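Local coordinates for nucleoside diphosphate kinase family protein (Babesia bovis, PDB 3JS9), which probably acts as a nucleoside diphosphate kinase, transferring the terminal phosphate of a nucleoside triphosphate to a nucleoside diphosphate through a phosphohistidine intermediate, at the interface of chains A and B. Coordinates in Å, arbitrary orientation; residue numbers count along the deposited sequence, not the author numbering. Chains: chain A/B, Nucleoside diphosphate kinase family protein.

The interface of chains A and B. Residues chain A 21-22, 26, 45, 77; chain B 40, 147-149.
B:Trp147 lays one face of its indole against A:Val21, A:Pro77 and A:Phe45. All three touch the same face. CG1 of A:Val21 sits over the six-membered ring, 3.8 Å from its centroid. CG of A:Pro77 lies over the five-membered ring, 3.5 Å from B:Trp147 CD2. A:Phe45 brings its rim: CZ points at the indole near NE1 and CE2, and the phenyl ring stands edge-to-face on the five-membered ring, with the planes 74° apart. Chain A hides 76 Å² of B:Trp147, the largest share of any residue in this patch.

The phenyl face of A:Phe45 receives B:Leu40. Methyl CD2 of B:Leu40 stands over the centre of the ring, 3.7 Å from the centroid. The same methyl also meets CD1 of A:Ile26, more loosely, at 4.0 Å.

A:Gln22 passes the far end of the indole, with its amide steeply turned against the ring and CD at the ring's edge. Its NE2 donates to the backbone O of B:Glu148 at 3.0 Å, in a fairly straight bond (162° at H). The acceptor lies near the amide plane, but the donor is tilted from the carbonyl plane. OE1 of the same amide faces CA of B:Arg149.

Within chain B, NE1 of B:Trp147 donates to the backbone O of B:Leu40 at 2.8 Å. This nearly linear bond lies in the ring plane and ties the 147-149 loop to strand 39-46. It also restrains the rotation of the indole and satisfies its N-H. With CG between the backbone N and the carbonyl carbon (chi1 66°), the indole is turned toward chain A and its NE1 toward B:Leu40 O.

The patch joins helices 18-22 and 26-36, strand 39-46 and the proline after a cis peptide in chain A to the C-terminal loop and strand 39-46 of chain B. Its centre is about 14 Å from A:His123, the predicted phosphohistidine. The two-fold repeats it, and it probably supports dimer assembly within the deposited hexamer.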
ATOM      1  N   VAL A  21       6.424  -9.616 -15.787  1.00 15.18           N
ATOM      2  CA  VAL A  21       6.393 -10.848 -15.031  1.00 14.28           C
ATOM      3  C   VAL A  21       7.681 -11.054 -14.263  1.00 14.69           C
ATOM      4  O   VAL A  21       7.642 -11.414 -13.079  1.00 14.39           O
ATOM      5  CB  VAL A  21       6.099 -12.076 -15.916  1.00 14.54           C
ATOM      6  CG1 VAL A  21       6.300 -13.385 -15.129  1.00 12.33           C
ATOM      7  CG2 VAL A  21       4.666 -11.984 -16.530  1.00 12.94           C
ATOM      8  N   GLN A  22       8.812 -10.801 -14.923  1.00 14.97           N
ATOM      9  CA  GLN A  22      10.140 -10.936 -14.299  1.00 15.66           C
ATOM     10  C   GLN A  22      10.290  -9.972 -13.134  1.00 15.28           C
ATOM     11  O   GLN A  22      11.016 -10.239 -12.175  1.00 15.17           O
ATOM     12  CB  GLN A  22      11.275 -10.687 -15.315  1.00 15.85           C
ATOM     13  CG  GLN A  22      11.331 -11.695 -16.431  1.00 15.84           C
ATOM     14  CD  GLN A  22      12.132 -12.948 -16.071  1.00 16.74           C
ATOM     15  OE1 GLN A  22      12.784 -13.034 -15.013  1.00 18.55           O
ATOM     16  NE2 GLN A  22      12.097 -13.923 -16.963  1.00 13.79           N
ATOM     17  N   ILE A  26       2.681  -8.760 -11.734  1.00 15.89           N
ATOM     18  CA  ILE A  26       1.397  -9.286 -12.195  1.00 15.89           C
ATOM     19  C   ILE A  26       0.306  -8.866 -11.235  1.00 15.74           C
ATOM     20  O   ILE A  26      -0.748  -8.334 -11.666  1.00 15.48           O
ATOM     21  CB  ILE A  26       1.353 -10.833 -12.333  1.00 16.15           C
ATOM     22  CG1 ILE A  26       2.348 -11.308 -13.405  1.00 17.69           C
ATOM     23  CG2 ILE A  26      -0.099 -11.309 -12.621  1.00 14.45           C
ATOM     24  CD1 ILE A  26       2.675 -12.817 -13.353  1.00 18.95           C
ATOM     25  N   PHE A  45      -2.120 -17.290 -17.007  1.00 18.94           N
ATOM     26  CA  PHE A  45      -0.674 -17.220 -17.154  1.00 18.57           C
ATOM     27  C   PHE A  45      -0.336 -18.158 -18.336  1.00 19.48           C
ATOM     28  O   PHE A  45      -0.869 -19.249 -18.411  1.00 18.81           O
ATOM     29  CB  PHE A  45      -0.043 -17.760 -15.857  1.00 18.18           C
ATOM     30  CG  PHE A  45       1.439 -17.508 -15.710  1.00 15.48           C
ATOM     31  CD1 PHE A  45       2.006 -16.258 -16.029  1.00 12.41           C
ATOM     32  CD2 PHE A  45       2.262 -18.509 -15.209  1.00 14.49           C
ATOM     33  CE1 PHE A  45       3.346 -16.017 -15.862  1.00 11.82           C
ATOM     34  CE2 PHE A  45       3.644 -18.287 -15.035  1.00 12.32           C
ATOM     35  CZ  PHE A  45       4.185 -17.034 -15.356  1.00 12.24           C
ATOM     36  N   PRO A  77       7.330 -15.534 -20.172  1.00 19.06           N
ATOM     37  CA  PRO A  77       5.902 -15.786 -20.060  1.00 18.82           C
ATOM     38  C   PRO A  77       5.106 -14.469 -20.080  1.00 18.41           C
ATOM     39  O   PRO A  77       5.706 -13.389 -19.949  1.00 18.88           O
ATOM     40  CB  PRO A  77       5.788 -16.430 -18.683  1.00 19.06           C
ATOM     41  CG  PRO A  77       6.920 -15.879 -17.935  1.00 19.33           C
ATOM     42  CD  PRO A  77       8.018 -15.650 -18.877  1.00 18.56           C
TER
ATOM     43  N   LEU B  40       5.448 -18.247  -9.837  1.00 16.36           N
ATOM     44  CA  LEU B  40       4.152 -18.600 -10.406  1.00 16.31           C
ATOM     45  C   LEU B  40       4.348 -19.620 -11.521  1.00 16.88           C
ATOM     46  O   LEU B  40       5.195 -19.425 -12.405  1.00 16.74           O
ATOM     47  CB  LEU B  40       3.437 -17.377 -10.943  1.00 15.98           C
ATOM     48  CG  LEU B  40       2.040 -17.689 -11.484  1.00 16.47           C
ATOM     49  CD1 LEU B  40       1.117 -18.139 -10.339  1.00 15.55           C
ATOM     50  CD2 LEU B  40       1.424 -16.477 -12.213  1.00 16.59           C
ATOM     51  N   TRP B 147       9.482 -21.378 -17.144  1.00 25.71           N
ATOM     52  CA  TRP B 147      10.216 -20.133 -17.339  1.00 25.12           C
ATOM     53  C   TRP B 147      11.280 -19.995 -16.281  1.00 25.52           C
ATOM     54  O   TRP B 147      11.273 -20.753 -15.295  1.00 25.02           O
ATOM     55  CB  TRP B 147       9.285 -18.921 -17.328  1.00 24.90           C
ATOM     56  CG  TRP B 147       8.572 -18.571 -16.029  1.00 25.59           C
ATOM     57  CD1 TRP B 147       7.615 -19.311 -15.390  1.00 25.15           C
ATOM     58  CD2 TRP B 147       8.684 -17.336 -15.283  1.00 25.02           C
ATOM     59  NE1 TRP B 147       7.156 -18.637 -14.283  1.00 25.87           N
ATOM     60  CE2 TRP B 147       7.782 -17.419 -14.202  1.00 25.04           C
ATOM     61  CE3 TRP B 147       9.482 -16.182 -15.415  1.00 25.89           C
ATOM     62  CZ2 TRP B 147       7.661 -16.401 -13.244  1.00 24.73           C
ATOM     63  CZ3 TRP B 147       9.357 -15.163 -14.477  1.00 25.87           C
ATOM     64  CH2 TRP B 147       8.440 -15.279 -13.401  1.00 26.09           C
ATOM     65  N   GLU B 148      12.195 -19.044 -16.477  1.00 26.08           N
ATOM     66  CA  GLU B 148      13.275 -18.829 -15.507  1.00 27.86           C
ATOM     67  C   GLU B 148      13.382 -17.367 -15.055  1.00 26.81           C
ATOM     68  O   GLU B 148      13.388 -16.445 -15.885  1.00 27.13           O
ATOM     69  CB  GLU B 148      14.612 -19.332 -16.069  1.00 28.87           C
ATOM     70  CG  GLU B 148      15.531 -19.911 -14.991  1.00 35.96           C
ATOM     71  CD  GLU B 148      17.011 -19.991 -15.414  1.00 43.75           C
ATOM     72  OE1 GLU B 148      17.288 -20.035 -16.646  1.00 47.11           O
ATOM     73  OE2 GLU B 148      17.893 -20.010 -14.511  1.00 44.66           O
ATOM     74  N   ARG B 149      13.421 -17.158 -13.742  1.00 25.45           N
ATOM     75  CA  ARG B 149      13.529 -15.818 -13.182  1.00 24.72           C
ATOM     76  C   ARG B 149      14.968 -15.374 -13.120  1.00 24.18           C
ATOM     77  O   ARG B 149      15.794 -16.008 -12.439  1.00 23.86           O
ATOM     78  CB  ARG B 149      12.928 -15.757 -11.780  1.00 24.42           C
ATOM     79  CG  ARG B 149      11.431 -15.518 -11.758  1.00 25.36           C
ATOM     80  CD  ARG B 149      10.887 -15.449 -10.330  1.00 24.46           C
ATOM     81  NE  ARG B 149      11.377 -16.552  -9.495  1.00 23.52           N
ATOM     82  CZ  ARG B 149      10.924 -16.812  -8.276  1.00 23.81           C
ATOM     83  NH1 ARG B 149       9.960 -16.054  -7.753  1.00 26.41           N
ATOM     84  NH2 ARG B 149      11.407 -17.835  -7.592  1.00 23.23           N
TER